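Local coordinates for protein transcriptional regulator, MerR family (PDB 3GP4) that probably binds promoter DNA as a dimer and regulates transcription, as other helix-turn-helix regulators of the MerR family do, at residues A83-L86 with K87-I91; D67-A70 with L71-E74; R39-G42 with A43-R47; A16-I19 with R20-R24; I111-Y114 with D115-I119. All blocks are in the same frame, centred on the assembly; numbering follows the deposited sequence. Where two conformers were deposited one is given.

Interaction 1. Residues A83-L86 with K87-I91; sequences AELL and KKQRI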
# COMPACT_ATOMS: atom_id res chain seq x y z
N ALA A 83 -6.31 6.22 22.72
CA ALA A 83 -5.88 7.35 21.90
C ALA A 83 -4.40 7.20 21.56
O ALA A 83 -4.01 7.48 20.41
CB ALA A 83 -6.13 8.71 22.56
N GLU A 84 -3.60 6.76 22.52
CA GLU A 84 -2.16 6.54 22.27
C GLU A 84 -1.92 5.47 21.20
O GLU A 84 -0.97 5.58 20.37
CB GLU A 84 -1.44 6.11 23.55
CG GLU A 84 -1.29 7.23 24.57
CD GLU A 84 -0.40 8.36 24.08
OE1 GLU A 84 0.65 8.05 23.45
OE2 GLU A 84 -0.76 9.54 24.31
N LEU A 85 -2.73 4.41 21.27
CA LEU A 85 -2.66 3.30 20.29
C LEU A 85 -2.96 3.83 18.88
O LEU A 85 -2.16 3.60 17.95
CB LEU A 85 -3.61 2.16 20.69
CG LEU A 85 -3.68 0.85 19.88
CD1 LEU A 85 -4.32 -0.22 20.74
CD2 LEU A 85 -4.49 0.96 18.58
N LEU A 86 -4.10 4.52 18.72
CA LEU A 86 -4.44 5.20 17.46
C LEU A 86 -3.34 6.17 16.96
O LEU A 86 -3.01 6.18 15.75
CB LEU A 86 -5.83 5.88 17.54
CG LEU A 86 -7.01 4.95 17.86
CD1 LEU A 86 -8.36 5.67 17.82
CD2 LEU A 86 -7.03 3.67 16.94
N LYS A 87 -2.75 6.96 17.88
CA LYS A 87 -1.70 7.92 17.51
C LYS A 87 -0.45 7.21 16.93
O LYS A 87 0.15 7.72 15.94
CB LYS A 87 -1.32 8.83 18.69
CG LYS A 87 -2.36 9.94 18.96
CD LYS A 87 -2.17 10.62 20.33
CE LYS A 87 -3.45 11.33 20.80
NZ LYS A 87 -3.17 12.34 21.88
N LYS A 88 -0.07 6.09 17.54
CA LYS A 88 1.08 5.25 17.08
C LYS A 88 0.80 4.71 15.68
O LYS A 88 1.67 4.75 14.77
CB LYS A 88 1.25 4.07 18.04
CG LYS A 88 2.67 3.57 18.26
CD LYS A 88 3.19 4.23 19.59
CE LYS A 88 2.51 3.61 20.84
NZ LYS A 88 2.35 4.55 22.04
N GLN A 89 -0.41 4.18 15.50
CA GLN A 89 -0.83 3.65 14.17
C GLN A 89 -0.88 4.74 13.12
O GLN A 89 -0.52 4.51 11.93
CB GLN A 89 -2.20 2.94 14.27
CG GLN A 89 -2.15 1.67 15.08
CD GLN A 89 -1.15 0.67 14.48
OE1 GLN A 89 -1.19 0.39 13.27
NE2 GLN A 89 -0.24 0.16 15.30
N ARG A 90 -1.30 5.94 13.54
CA ARG A 90 -1.36 7.12 12.68
C ARG A 90 0.01 7.49 12.12
O ARG A 90 0.17 7.68 10.88
CB ARG A 90 -1.99 8.31 13.44
CG ARG A 90 -2.56 9.45 12.57
CD ARG A 90 -1.49 10.41 11.96
NE ARG A 90 -2.18 11.47 11.23
CZ ARG A 90 -1.65 12.34 10.37
NH1 ARG A 90 -2.45 13.21 9.73
NH2 ARG A 90 -0.35 12.34 10.11
N ILE A 91 1.00 7.59 13.02
CA ILE A 91 2.40 7.87 12.61
C ILE A 91 2.88 6.86 11.55
O ILE A 91 3.44 7.25 10.50
CB ILE A 91 3.33 7.85 13.84
CG1 ILE A 91 3.11 9.13 14.66
CG2 ILE A 91 4.81 7.63 13.45
CD1 ILE A 91 3.79 9.08 16.02
O HOH W 1 1.24 6.93 21.11
O HOH W 2 -3.13 10.14 24.10
O HOH W 3 -0.49 1.16 17.99
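Glu84 approaches Lys87 and Lys88 by a bend: its CG lies beside the backbone N (chi1 -71°) and the chain folds again at chi2, leaving the carboxylate where both lysine amines reach back towards it. Lys88 is bent at chi2 and chi3 and comes back over the same turn. Neither lysine makes a direct salt bridge with Glu84. OE1 of Glu84 stays 4.1 Å from NZ of Lys88, and a water fills the gap. That water donates to OE1 of Glu84 and to the O of Glu84, and accepts from NZ of Lys88. A second water joins OE2 of Glu84 to NZ of Lys87. A third does the same for backbone and amide, donating to O of Leu85 at 3.0 Å and accepting from NE2 of Gln89 at 2.9 Å. The aliphatic part of Lys87 is extended and runs back along the helix. Its CG passes 3.3 Å from O of Ala83, and its CE lies 4.1 Å from CB of Ala83. Regular i to i+4 bonds hold the backbone, such as Lys87 N to Ala83 O at 2.9 Å. NZ of Lys87 also forms a salt bridge with Asp115 of the second subunit, and Arg90 pairs with Asp108 there. This turn lies on the long helix 79-130. Leu85 and Leu86 pack on helix 62-74, while Ala83, Leu86 and Lys87 touch the second subunit.

Interaction 2. Residues D67-A70 with L71-E74; sequences DYLA and LFRE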
# COMPACT_ATOMS: atom_id res chain seq x y z
N ASP A 67 -5.95 -5.33 19.95
CA ASP A 67 -5.68 -4.59 21.22
C ASP A 67 -6.67 -3.46 21.43
O ASP A 67 -7.12 -3.23 22.56
CB ASP A 67 -4.27 -3.94 21.28
CG ASP A 67 -3.18 -4.89 21.73
OD1 ASP A 67 -3.43 -6.11 21.88
OD2 ASP A 67 -2.04 -4.42 21.94
N TYR A 68 -6.97 -2.74 20.35
CA TYR A 68 -7.87 -1.58 20.40
C TYR A 68 -9.27 -2.00 20.81
O TYR A 68 -9.87 -1.41 21.73
CB TYR A 68 -7.89 -0.86 19.04
CG TYR A 68 -8.83 0.32 19.03
CD1 TYR A 68 -8.45 1.53 19.58
CD2 TYR A 68 -10.10 0.21 18.47
CE1 TYR A 68 -9.31 2.62 19.58
CE2 TYR A 68 -10.98 1.30 18.47
CZ TYR A 68 -10.55 2.51 19.02
OH TYR A 68 -11.40 3.61 19.03
N LEU A 69 -9.80 -3.03 20.14
CA LEU A 69 -11.08 -3.61 20.59
C LEU A 69 -11.04 -4.13 22.05
O LEU A 69 -11.97 -3.84 22.82
CB LEU A 69 -11.59 -4.68 19.64
CG LEU A 69 -12.96 -5.20 20.09
CD1 LEU A 69 -14.03 -4.12 20.00
CD2 LEU A 69 -13.33 -6.35 19.24
N ALA A 70 -10.00 -4.88 22.41
CA ALA A 70 -9.80 -5.33 23.81
C ALA A 70 -9.87 -4.18 24.83
O ALA A 70 -10.57 -4.29 25.85
CB ALA A 70 -8.50 -6.15 23.98
N LEU A 71 -9.13 -3.10 24.58
CA LEU A 71 -9.23 -1.88 25.42
C LEU A 71 -10.65 -1.33 25.50
O LEU A 71 -11.18 -1.08 26.62
CB LEU A 71 -8.26 -0.80 24.94
CG LEU A 71 -6.76 -1.09 25.10
CD1 LEU A 71 -5.90 -0.15 24.27
CD2 LEU A 71 -6.29 -1.03 26.58
N PHE A 72 -11.26 -1.14 24.33
CA PHE A 72 -12.65 -0.72 24.23
C PHE A 72 -13.59 -1.58 25.09
O PHE A 72 -14.43 -1.04 25.85
CB PHE A 72 -13.09 -0.70 22.75
CG PHE A 72 -14.58 -0.51 22.56
CD1 PHE A 72 -15.15 0.75 22.66
CD2 PHE A 72 -15.41 -1.59 22.29
CE1 PHE A 72 -16.52 0.94 22.50
CE2 PHE A 72 -16.79 -1.42 22.11
CZ PHE A 72 -17.33 -0.15 22.21
N ARG A 73 -13.44 -2.89 25.04
CA ARG A 73 -14.31 -3.77 25.80
C ARG A 73 -14.08 -3.67 27.32
O ARG A 73 -15.02 -3.83 28.11
CB ARG A 73 -14.27 -5.21 25.27
CG ARG A 73 -14.99 -5.30 23.89
CD ARG A 73 -15.33 -6.72 23.45
NE ARG A 73 -16.14 -7.42 24.44
CZ ARG A 73 -16.03 -8.72 24.74
NH1 ARG A 73 -15.15 -9.48 24.10
NH2 ARG A 73 -16.80 -9.26 25.67
N GLU A 74 -12.85 -3.38 27.71
CA GLU A 74 -12.47 -3.22 29.12
C GLU A 74 -13.12 -2.01 29.80
O GLU A 74 -13.30 -2.00 31.03
CB GLU A 74 -10.96 -3.08 29.22
CG GLU A 74 -10.40 -3.57 30.50
CD GLU A 74 -10.25 -5.06 30.49
OE1 GLU A 74 -9.42 -5.55 29.69
OE2 GLU A 74 -10.97 -5.74 31.26
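Leu69 meets Phe72 and Arg73 one turn on, with a methyl group at the point of contact. Phe72 can be followed outward from the backbone. Its CB sits 3.3 Å from O of Leu69 and 3.5 Å from O of Tyr68, over the carbonyl ends of the preceding turn. CG is anti to the backbone N (chi1 170°), which carries the ring off the helix on the side of Leu69. CD2 then meets CD1 of Leu69 at 3.7 Å, an oblique approach to the ring. Farther out the ring leaves this turn. It meets Trp48 of helix 43-57, with the ring planes inclined, and CZ at the tip packs against Glu44. The same CD1 of Leu69 lies 4.2 Å from CG of Arg73, so one methyl serves two neighbours. Elsewhere on the turn, CG of Leu71 rests 3.3 Å from O of Asp67. The backbone is regular. Leu71 N binds Asp67 O with an N-H...O angle of 171°, and Arg73 N reaches Leu69 O at 2.8 Å. Tyr68 is buried, its hydroxyl bonded to Tyr114 of the second subunit. Within this turn the side chains meet through carbon alone, and the main chain supplies the hydrogen bonds. Leu69 and Phe72 thus form an apolar patch through which helix 62-74 packs on Trp48 of helix 43-57.

Interaction 3. Residues R39-G42 with A43-R47; sequences RKFG and AEDLR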
# COMPACT_ATOMS: atom_id res chain seq x y z
N ARG A 39 -26.53 -15.26 14.27
CA ARG A 39 -26.14 -13.88 14.56
C ARG A 39 -27.21 -12.88 14.12
O ARG A 39 -27.83 -13.04 13.06
CB ARG A 39 -24.82 -13.53 13.86
CG ARG A 39 -23.63 -14.43 14.24
CD ARG A 39 -22.39 -13.97 13.50
NE ARG A 39 -21.22 -14.78 13.83
CZ ARG A 39 -20.96 -15.98 13.35
NH1 ARG A 39 -21.82 -16.60 12.53
NH2 ARG A 39 -19.84 -16.59 13.70
N LYS A 40 -27.41 -11.86 14.93
CA LYS A 40 -28.21 -10.70 14.55
C LYS A 40 -27.36 -9.43 14.71
O LYS A 40 -26.82 -9.15 15.77
CB LYS A 40 -29.54 -10.62 15.30
CG LYS A 40 -29.51 -10.22 16.78
CD LYS A 40 -30.89 -10.48 17.38
CE LYS A 40 -31.05 -9.86 18.73
NZ LYS A 40 -32.39 -9.21 18.83
N PHE A 41 -27.22 -8.72 13.60
CA PHE A 41 -26.35 -7.55 13.56
C PHE A 41 -27.14 -6.29 13.76
O PHE A 41 -28.24 -6.14 13.20
CB PHE A 41 -25.61 -7.49 12.22
CG PHE A 41 -24.64 -8.63 12.02
CD1 PHE A 41 -23.30 -8.43 12.24
CD2 PHE A 41 -25.08 -9.89 11.61
CE1 PHE A 41 -22.38 -9.47 12.05
CE2 PHE A 41 -24.16 -10.93 11.40
CZ PHE A 41 -22.83 -10.73 11.63
N GLY A 42 -26.55 -5.39 14.53
CA GLY A 42 -27.05 -4.02 14.71
C GLY A 42 -26.11 -3.00 14.07
O GLY A 42 -25.07 -3.37 13.51
N ALA A 43 -26.47 -1.73 14.18
CA ALA A 43 -25.62 -0.64 13.63
C ALA A 43 -24.17 -0.61 14.17
O ALA A 43 -23.26 -0.42 13.38
CB ALA A 43 -26.27 0.71 13.83
N GLU A 44 -23.95 -0.73 15.49
CA GLU A 44 -22.57 -0.67 15.95
C GLU A 44 -21.76 -1.83 15.40
O GLU A 44 -20.60 -1.62 15.09
CB GLU A 44 -22.34 -0.48 17.46
CG GLU A 44 -21.24 0.60 17.70
CD GLU A 44 -20.22 0.29 18.82
OE1 GLU A 44 -20.25 -0.80 19.45
OE2 GLU A 44 -19.37 1.17 19.07
N ASP A 45 -22.37 -3.01 15.21
CA ASP A 45 -21.65 -4.13 14.58
C ASP A 45 -21.16 -3.71 13.19
O ASP A 45 -19.99 -3.88 12.86
CB ASP A 45 -22.53 -5.37 14.45
CG ASP A 45 -22.97 -5.92 15.77
OD1 ASP A 45 -22.16 -5.91 16.72
OD2 ASP A 45 -24.14 -6.36 15.87
N LEU A 46 -22.06 -3.14 12.39
CA LEU A 46 -21.67 -2.70 11.02
C LEU A 46 -20.58 -1.65 11.09
O LEU A 46 -19.63 -1.69 10.30
CB LEU A 46 -22.90 -2.18 10.25
CG LEU A 46 -24.02 -3.23 10.17
CD1 LEU A 46 -25.39 -2.55 10.04
CD2 LEU A 46 -23.79 -4.26 9.05
N ARG A 47 -20.68 -0.71 12.03
CA ARG A 47 -19.64 0.33 12.16
C ARG A 47 -18.28 -0.31 12.49
O ARG A 47 -17.22 0.11 11.95
CB ARG A 47 -19.99 1.38 13.21
CG ARG A 47 -21.30 2.15 12.90
CD ARG A 47 -21.42 3.39 13.76
NE ARG A 47 -22.78 3.96 13.78
CZ ARG A 47 -23.35 4.65 12.79
NH1 ARG A 47 -22.70 4.89 11.65
NH2 ARG A 47 -24.59 5.12 12.95
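Asp45 turns back on the loop and accepts a hydrogen bond from Gly42 N at OD2. From Gly42 N to Asp45 OD2 the distance is 2.9 Å, and the bond is nearly straight, with an N-H...O angle of 174°. The N-H comes to the anti side of the oxygen, 26° out of the carboxylate plane. Gly42 is the N-cap of helix 43-57, and this side-chain-to-backbone bond is the half of a capping box that the third helical residue provides. Gly42 O adds the first helical bond, accepting from Leu46 N at 3.2 Å. The negative carboxylate beside the helix start probably suits the local dipole. CG of Asp45 lies beside its backbone N (chi1 -63°), which points the carboxylate at the loop. Outside the polar pair, CB of Asp45 meets the edge of the Phe41 ring, 3.9 Å from CD1. Ring and carboxylate planes stand nearly perpendicular. Leu46 covers the other end of the glycine, with CG 3.5 Å from Gly42 O. Phe41 then leads into the domain core. It packs on Ile5 and Ala8 of helix 5-12 and on Ile19 of helix 16-25. Leu46 joins it against Ala8, so the cap ties the start of helix 43-57 to both helices of the helix-turn-helix.

Interaction 4. Residues A16-I19 with R20-R24; sequences ADTI and RYYER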
# COMPACT_ATOMS: atom_id res chain seq x y z
N ALA A 16 -19.13 -12.82 4.31
CA ALA A 16 -19.63 -13.41 5.56
C ALA A 16 -18.54 -14.19 6.29
O ALA A 16 -18.39 -14.05 7.51
CB ALA A 16 -20.87 -14.28 5.32
N ASP A 17 -17.74 -15.00 5.59
CA ASP A 17 -16.63 -15.65 6.31
C ASP A 17 -15.59 -14.67 6.90
O ASP A 17 -14.98 -14.97 7.93
CB ASP A 17 -15.93 -16.74 5.51
CG ASP A 17 -16.71 -18.07 5.52
OD1 ASP A 17 -17.79 -18.15 6.17
OD2 ASP A 17 -16.25 -19.01 4.86
N THR A 18 -15.41 -13.51 6.27
CA THR A 18 -14.49 -12.48 6.83
C THR A 18 -15.09 -11.89 8.11
O THR A 18 -14.37 -11.61 9.10
CB THR A 18 -14.19 -11.38 5.83
OG1 THR A 18 -13.55 -11.98 4.69
CG2 THR A 18 -13.23 -10.31 6.44
N ILE A 19 -16.41 -11.68 8.08
CA ILE A 19 -17.10 -11.23 9.29
C ILE A 19 -16.93 -12.25 10.43
O ILE A 19 -16.57 -11.86 11.56
CB ILE A 19 -18.60 -10.93 9.03
CG1 ILE A 19 -18.74 -9.69 8.13
CG2 ILE A 19 -19.32 -10.76 10.39
CD1 ILE A 19 -20.15 -9.37 7.64
N ARG A 20 -17.17 -13.54 10.16
CA ARG A 20 -17.04 -14.58 11.19
C ARG A 20 -15.61 -14.59 11.76
O ARG A 20 -15.42 -14.75 12.98
CB ARG A 20 -17.35 -15.98 10.66
CG ARG A 20 -18.82 -16.27 10.27
CD ARG A 20 -18.92 -17.59 9.48
NE ARG A 20 -20.32 -17.91 9.22
CZ ARG A 20 -20.95 -17.68 8.07
NH1 ARG A 20 -20.31 -17.18 7.02
NH2 ARG A 20 -22.24 -17.98 7.96
N TYR A 21 -14.63 -14.46 10.86
CA TYR A 21 -13.22 -14.40 11.27
C TYR A 21 -12.91 -13.17 12.17
O TYR A 21 -12.25 -13.31 13.19
CB TYR A 21 -12.32 -14.41 10.01
CG TYR A 21 -10.86 -14.08 10.27
CD1 TYR A 21 -10.01 -15.00 10.87
CD2 TYR A 21 -10.34 -12.84 9.89
CE1 TYR A 21 -8.67 -14.69 11.11
CE2 TYR A 21 -9.00 -12.53 10.12
CZ TYR A 21 -8.19 -13.45 10.72
OH TYR A 21 -6.88 -13.13 10.93
N TYR A 22 -13.38 -11.99 11.79
CA TYR A 22 -13.25 -10.77 12.62
C TYR A 22 -13.80 -11.01 14.03
O TYR A 22 -13.19 -10.61 15.01
CB TYR A 22 -14.04 -9.60 12.03
CG TYR A 22 -13.48 -8.91 10.81
CD1 TYR A 22 -12.21 -9.21 10.30
CD2 TYR A 22 -14.24 -7.91 10.17
CE1 TYR A 22 -11.72 -8.54 9.17
CE2 TYR A 22 -13.77 -7.25 9.04
CZ TYR A 22 -12.52 -7.57 8.55
OH TYR A 22 -12.09 -6.91 7.44
N GLU A 23 -14.96 -11.65 14.12
CA GLU A 23 -15.54 -11.85 15.47
C GLU A 23 -14.69 -12.88 16.24
O GLU A 23 -14.33 -12.67 17.41
CB GLU A 23 -17.02 -12.27 15.39
CG GLU A 23 -17.66 -12.58 16.82
CD GLU A 23 -19.02 -13.25 16.71
OE1 GLU A 23 -19.29 -13.85 15.66
OE2 GLU A 23 -19.84 -13.16 17.67
N ARG A 24 -14.38 -13.99 15.58
CA ARG A 24 -13.66 -15.09 16.20
C ARG A 24 -12.33 -14.63 16.78
O ARG A 24 -11.97 -15.03 17.88
CB ARG A 24 -13.40 -16.20 15.18
CG ARG A 24 -12.65 -17.36 15.76
CD ARG A 24 -12.75 -18.60 14.88
NE ARG A 24 -12.03 -18.45 13.61
CZ ARG A 24 -10.70 -18.54 13.50
NH1 ARG A 24 -10.12 -18.43 12.32
NH2 ARG A 24 -9.96 -18.78 14.59
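Thr18 lays its CG2 methyl over the face of the Tyr22 ring, a CH-pi contact 3.9 Å from the ring centroid. The two sit one turn apart on helix 16-25. This is the second helix of the helix-turn-helix, which as in other MerR regulators probably reads the DNA major groove. With CG2 anti to the backbone N, Thr18 sets its methyl over the ring and leaves OG1 to bond Ser15. Both side chains point the same way and lie side by side. O of Thr18 covers a face of the same ring nearer its rim, 3.3 Å from CG of Tyr22. The ring is thus held flat against this turn. It is buried, and it packs on Thr52 and Arg53 of helix 43-57. Its hydroxyl bonds to a glycerol, probably from the crystallisation liquor. On another side of the helix Arg20 runs extended back past Ala16 to Asp17. Carboxylate and guanidinium planes stand 81° apart, so the pair is not a flat two-pronged one. Glu23 forms salt bridges with Arg33 and Arg39. NH1 of Arg20 forms a salt bridge with OD1 of Asp17 at 2.8 Å, but its N-H is bent to 123°, a weak hydrogen bond, and it also lies 3.4 Å from CB of Ala16.

Interaction 5. Residues I111-Y114 with D115-I119; sequences IDNY and DTHLI. With MED (D-methionine), chain F.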
# COMPACT_ATOMS: atom_id res chain seq x y z
N ILE A 111 7.84 9.72 -16.20
CA ILE A 111 6.82 10.00 -17.20
C ILE A 111 7.01 11.37 -17.87
O ILE A 111 6.80 11.50 -19.10
CB ILE A 111 5.39 9.89 -16.62
CG1 ILE A 111 5.06 8.43 -16.30
CG2 ILE A 111 4.35 10.45 -17.62
CD1 ILE A 111 3.90 8.28 -15.24
N ASP A 112 7.39 12.37 -17.10
CA ASP A 112 7.70 13.70 -17.68
C ASP A 112 8.89 13.63 -18.62
O ASP A 112 8.90 14.30 -19.65
CB ASP A 112 7.94 14.78 -16.61
CG ASP A 112 8.52 16.10 -17.20
OD1 ASP A 112 7.72 16.98 -17.55
OD2 ASP A 112 9.78 16.23 -17.32
N ASN A 113 9.92 12.87 -18.24
CA ASN A 113 11.02 12.64 -19.16
C ASN A 113 10.57 12.03 -20.50
O ASN A 113 10.97 12.53 -21.57
CB ASN A 113 12.14 11.82 -18.54
CG ASN A 113 13.36 11.77 -19.42
OD1 ASN A 113 13.81 12.80 -19.94
ND2 ASN A 113 13.87 10.56 -19.66
N TYR A 114 9.71 11.00 -20.47
CA TYR A 114 9.16 10.42 -21.71
C TYR A 114 8.37 11.43 -22.55
O TYR A 114 8.67 11.62 -23.74
CB TYR A 114 8.26 9.21 -21.44
CG TYR A 114 8.98 7.91 -21.16
CD1 TYR A 114 9.08 7.41 -19.87
CD2 TYR A 114 9.56 7.15 -22.20
CE1 TYR A 114 9.76 6.21 -19.61
CE2 TYR A 114 10.24 5.95 -21.94
CZ TYR A 114 10.32 5.48 -20.64
OH TYR A 114 10.98 4.31 -20.38
N ASP A 115 7.38 12.09 -21.94
CA ASP A 115 6.48 12.99 -22.65
C ASP A 115 7.14 14.31 -23.06
O ASP A 115 6.71 14.92 -24.04
CB ASP A 115 5.25 13.35 -21.80
CG ASP A 115 4.25 12.21 -21.66
OD1 ASP A 115 4.32 11.20 -22.37
OD2 ASP A 115 3.35 12.35 -20.82
N THR A 116 8.14 14.76 -22.31
CA THR A 116 8.74 16.10 -22.52
C THR A 116 9.98 16.06 -23.40
O THR A 116 10.30 17.03 -24.09
CB THR A 116 9.16 16.81 -21.19
OG1 THR A 116 7.99 17.20 -20.47
CG2 THR A 116 9.97 18.07 -21.48
N HIS A 117 10.69 14.94 -23.35
CA HIS A 117 12.04 14.88 -23.88
C HIS A 117 12.14 13.78 -24.90
O HIS A 117 12.29 14.06 -26.07
CB HIS A 117 13.08 14.72 -22.76
CG HIS A 117 13.16 15.90 -21.84
ND1 HIS A 117 13.80 17.07 -22.17
CD2 HIS A 117 12.66 16.09 -20.59
CE1 HIS A 117 13.69 17.93 -21.18
NE2 HIS A 117 13.00 17.36 -20.21
N LEU A 118 11.99 12.54 -24.45
CA LEU A 118 12.25 11.36 -25.27
C LEU A 118 11.30 11.14 -26.47
O LEU A 118 11.77 10.90 -27.59
CB LEU A 118 12.35 10.10 -24.39
CG LEU A 118 13.31 10.06 -23.18
CD1 LEU A 118 13.29 8.69 -22.49
CD2 LEU A 118 14.78 10.45 -23.46
N ILE A 119 9.99 11.24 -26.25
CA ILE A 119 9.03 11.07 -27.32
C ILE A 119 9.05 12.25 -28.32
O ILE A 119 9.17 12.02 -29.54
CB ILE A 119 7.58 10.72 -26.80
CG1 ILE A 119 7.57 9.34 -26.13
CG2 ILE A 119 6.57 10.73 -27.92
CD1 ILE A 119 6.37 9.12 -25.19
N MED F . 13.86 3.71 -18.53
CA MED F . 14.34 4.77 -17.66
C MED F . 13.82 6.13 -18.13
O MED F . 13.70 6.31 -19.37
CB MED F . 14.01 4.41 -16.21
CG MED F . 15.31 4.17 -15.43
SD MED F . 15.05 3.02 -14.10
CE MED F . 16.61 2.38 -13.59
OXT MED F . 13.56 7.04 -17.31
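Asn113 O takes two backbone N-H groups, from His117 and from Leu118, where the helix widens into a pi-type turn at 115-118. His117 N reaches Asn113 O at 3.0 Å but bent, with an N-H...O angle of 136°. Leu118 N comes to Asn113 O straighter at 3.1 Å and lies in the carbonyl plane. The wider spacing continues in Ile119 N to Tyr114 O, 2.9 Å. Side chains bridge the same turn. Thr116 OG1 donates to OD1 of Asp112 at 2.9 Å, coming from above the carboxylate plane, 61° out of it. CG of Asn113 is anti to the backbone N (chi1 -171°), and its amide lies across the turn. ND2 of Asn113 sits 3.4 Å from CD1 of Leu118, while its OD1 sits 3.5 Å from CB of His117. Leu118 CD1 also packs on the Tyr114 ring, 4.0 Å from CD2. Both residues line the d-methionine pocket, together with Lys110. The carboxylate O of the ligand approaches the Tyr114 ring obliquely, 3.7 Å from CZ. The Tyr114 hydroxyl bonds to Tyr68 and Arg82 of the second subunit. The chemistry implies a mixed pocket at the dimer interface: a leucine methyl and an aromatic ring contribute packing, while Tyr68 of the second subunit, itself bonded to the Tyr114 hydroxyl, gives the ligand a hydrogen bond.

All five contacts are local, each along a helix or at its start. Interactions 3 and 4 belong to the helix-turn-helix region and touch through the Arg39 to Glu23 salt bridge and the packing of Phe41 on Ile19. Interaction 2 joins interaction 3 to interaction 1 on the long helix: Phe72 meets Glu44 of interaction 3, and Tyr68 meets Leu86 of interaction 1. Interactions 1 and 5 share helix 79-130, with centres about 41 Å apart, and both touch the second subunit. Interactions 3 and 5 are surface contacts; the other three are partly buried. Water links charges in interaction 1, carbon dominates interaction 2, a cap defines interaction 3, and interaction 5 alone meets d-methionine.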